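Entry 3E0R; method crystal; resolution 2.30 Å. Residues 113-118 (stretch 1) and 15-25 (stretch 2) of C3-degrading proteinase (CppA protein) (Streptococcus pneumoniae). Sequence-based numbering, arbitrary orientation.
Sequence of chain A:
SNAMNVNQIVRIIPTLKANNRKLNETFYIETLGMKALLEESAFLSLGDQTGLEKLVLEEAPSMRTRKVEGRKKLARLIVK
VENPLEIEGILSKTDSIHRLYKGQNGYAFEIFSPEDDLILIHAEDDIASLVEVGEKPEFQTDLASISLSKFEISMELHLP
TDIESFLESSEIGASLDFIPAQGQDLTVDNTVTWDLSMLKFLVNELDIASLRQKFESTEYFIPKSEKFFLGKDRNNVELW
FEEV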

# COMPACT_ATOMS: atom_id res chain seq x y z
N SER A 113 6.35 9.53 -2.37
CA SER A 113 6.37 8.97 -3.70
C SER A 113 6.01 10.11 -4.69
O SER A 113 5.49 11.16 -4.29
CB SER A 113 5.33 7.85 -3.78
OG SER A 113 4.09 8.41 -4.19
N PRO A 114 6.24 9.87 -6.00
CA PRO A 114 5.85 10.79 -7.07
C PRO A 114 4.38 11.22 -7.02
O PRO A 114 4.05 12.25 -7.59
CB PRO A 114 6.10 9.97 -8.35
CG PRO A 114 7.00 8.90 -7.98
CD PRO A 114 6.87 8.63 -6.53
N GLU A 115 3.49 10.44 -6.38
CA GLU A 115 2.07 10.84 -6.27
C GLU A 115 1.73 11.37 -4.87
O GLU A 115 0.54 11.52 -4.50
CB GLU A 115 1.15 9.68 -6.63
CG GLU A 115 1.52 8.93 -7.86
CD GLU A 115 1.51 9.75 -9.11
OE1 GLU A 115 0.73 10.75 -9.24
OE2 GLU A 115 2.30 9.36 -9.99
N ASP A 116 2.80 11.60 -4.11
CA ASP A 116 2.81 12.21 -2.76
C ASP A 116 2.20 11.28 -1.73
O ASP A 116 1.59 11.72 -0.76
CB ASP A 116 2.10 13.57 -2.72
CG ASP A 116 2.64 14.54 -3.70
OD1 ASP A 116 3.83 14.91 -3.55
OD2 ASP A 116 1.87 14.92 -4.62
N ASP A 117 2.35 10.00 -1.95
CA ASP A 117 1.99 9.02 -0.97
C ASP A 117 3.16 8.98 -0.00
O ASP A 117 4.32 8.94 -0.42
CB ASP A 117 1.77 7.69 -1.66
CG ASP A 117 0.50 7.69 -2.54
OD1 ASP A 117 -0.53 8.24 -2.05
OD2 ASP A 117 0.53 7.12 -3.70
N LEU A 118 2.87 9.04 1.29
CA LEU A 118 3.90 8.97 2.33
C LEU A 118 4.12 7.52 2.71
O LEU A 118 3.19 6.81 3.06
CB LEU A 118 3.46 9.77 3.55
CG LEU A 118 4.41 10.00 4.74
CD1 LEU A 118 5.80 10.58 4.39
CD2 LEU A 118 3.73 10.95 5.66
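Stretch 2, residues 15-25: TLKANNRKLNE

How does stretch 2 come up to the turn? Its first four residues, 15-18, are the end of a strand, while residues 113-116 form a type I beta turn; no backbone hydrogen bond joins the two, and side chains of stretch 1 meet both backbone and side chains of stretch 2. Thr15 is out of reach. Leu16 points toward the other stretch and lays its CD1 3.7 Å from OD2 of Asp117, a simple packing contact. The chain then runs past the turn in the opposite order: by CA atoms, Leu16 pairs with Asp117 (CA to CA 8.8 Å), Ala18 with Glu115 (CA to CA 6.5 Å) and Asn24 with Pro114 (CA to CA 6.1 Å).

What does Lys17 offer if its side chain leads away? It offers its carbonyl: Lys17 O lies 3.6 Å from CG of Glu115, and one water donates both to Lys17 O (3.1 Å) and to OD2 of Asp117 (2.9 Å), bridging the two stretches.

Where is the contact fastened? At the carboxylate of Glu115, which reaches the point where the strand gives way to the loop. Asn19 N donates to Glu115 OE2 at 2.7 Å, nearly straight at 170°. The other carboxylate oxygen, Glu115 OE1, takes a hydrogen bond from a second water at 2.5 Å.

How does the helix join in? Asn20 caps it, its OD1 accepting from Leu23 N at 3.1 Å. Arg21 and Lys22 make no contact with the turn, but three residues past the cap, Leu23 does: its CB lies 4.2 Å from CG of Pro114, and its O lies 3.8 Å from the same CG. The side chain of Asn24 ends nearer the turn than it starts, and its ND2 donates to Glu115 OE2 at 2.9 Å and to Asn20 O at 2.7 Å. Glu115 OE2 thus ties loop and helix together, before Glu25 points away.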

# COMPACT_ATOMS: atom_id res chain seq x y z
N THR A 15 -3.67 -1.22 -4.32
CA THR A 15 -3.38 -0.66 -5.63
C THR A 15 -3.43 0.84 -5.44
O THR A 15 -4.45 1.40 -5.01
CB THR A 15 -4.42 -1.03 -6.74
OG1 THR A 15 -4.43 -2.46 -6.96
CG2 THR A 15 -4.11 -0.24 -8.07
N LEU A 16 -2.29 1.47 -5.76
CA LEU A 16 -2.15 2.91 -5.83
C LEU A 16 -2.13 3.33 -7.30
O LEU A 16 -1.42 2.73 -8.12
CB LEU A 16 -0.86 3.36 -5.11
CG LEU A 16 -0.72 2.95 -3.63
CD1 LEU A 16 0.59 3.53 -3.03
CD2 LEU A 16 -1.94 3.38 -2.73
N LYS A 17 -2.90 4.36 -7.63
CA LYS A 17 -2.83 4.97 -8.94
C LYS A 17 -1.54 5.81 -9.11
O LYS A 17 -1.11 6.51 -8.16
CB LYS A 17 -4.10 5.74 -9.24
CG LYS A 17 -5.26 4.82 -9.27
CD LYS A 17 -6.59 5.57 -9.40
CE LYS A 17 -6.90 6.05 -10.84
NZ LYS A 17 -7.74 7.27 -10.89
N ALA A 18 -0.91 5.66 -10.28
CA ALA A 18 0.39 6.26 -10.63
C ALA A 18 0.18 7.08 -11.89
O ALA A 18 -0.52 6.64 -12.78
CB ALA A 18 1.42 5.18 -10.90
N ASN A 19 0.78 8.27 -11.95
CA ASN A 19 0.70 9.12 -13.15
C ASN A 19 1.79 8.74 -14.14
O ASN A 19 1.50 8.15 -15.18
CB ASN A 19 0.77 10.62 -12.78
CG ASN A 19 0.80 11.57 -14.03
OD1 ASN A 19 0.72 11.14 -15.19
ND2 ASN A 19 0.90 12.87 -13.76
N ASN A 20 3.03 9.09 -13.85
CA ASN A 20 4.13 8.68 -14.70
C ASN A 20 4.68 7.35 -14.23
O ASN A 20 5.15 7.24 -13.12
CB ASN A 20 5.24 9.73 -14.72
CG ASN A 20 6.24 9.46 -15.82
OD1 ASN A 20 6.97 8.45 -15.81
ND2 ASN A 20 6.24 10.34 -16.81
N ARG A 21 4.61 6.35 -15.09
CA ARG A 21 5.11 5.03 -14.77
C ARG A 21 6.59 4.99 -14.44
O ARG A 21 7.00 4.44 -13.41
CB ARG A 21 4.88 4.07 -15.95
CG ARG A 21 4.69 2.66 -15.48
CD ARG A 21 5.44 1.69 -16.33
NE ARG A 21 5.02 0.33 -16.01
CZ ARG A 21 3.88 -0.23 -16.43
NH1 ARG A 21 3.02 0.45 -17.19
NH2 ARG A 21 3.61 -1.47 -16.11
N LYS A 22 7.42 5.52 -15.32
CA LYS A 22 8.85 5.45 -15.12
C LYS A 22 9.21 6.12 -13.80
O LYS A 22 10.03 5.60 -13.06
CB LYS A 22 9.61 6.06 -16.31
CG LYS A 22 11.08 5.73 -16.30
CD LYS A 22 11.32 4.36 -16.90
CE LYS A 22 12.46 3.61 -16.23
NZ LYS A 22 12.41 2.14 -16.52
N LEU A 23 8.59 7.27 -13.49
CA LEU A 23 8.81 7.94 -12.21
C LEU A 23 8.56 7.01 -11.03
O LEU A 23 9.40 6.87 -10.14
CB LEU A 23 7.87 9.15 -12.04
CG LEU A 23 8.34 10.55 -12.34
CD1 LEU A 23 7.20 11.55 -12.09
CD2 LEU A 23 9.58 10.87 -11.51
N ASN A 24 7.38 6.41 -11.04
CA ASN A 24 6.94 5.52 -9.95
C ASN A 24 7.83 4.27 -9.88
O ASN A 24 8.21 3.82 -8.80
CB ASN A 24 5.44 5.21 -10.08
CG ASN A 24 4.55 6.38 -9.65
OD1 ASN A 24 4.05 6.40 -8.54
ND2 ASN A 24 4.42 7.40 -10.51
N GLU A 25 8.20 3.72 -11.04
CA GLU A 25 9.14 2.57 -11.09
C GLU A 25 10.47 2.91 -10.45
O GLU A 25 11.02 2.15 -9.67
CB GLU A 25 9.47 2.20 -12.53
CG GLU A 25 8.36 1.61 -13.36
CD GLU A 25 8.90 1.00 -14.67
OE1 GLU A 25 9.90 1.50 -15.22
OE2 GLU A 25 8.33 -0.00 -15.16
O HOH W 1 -1.82 7.61 -5.33
O HOH W 2 0.94 12.94 -10.33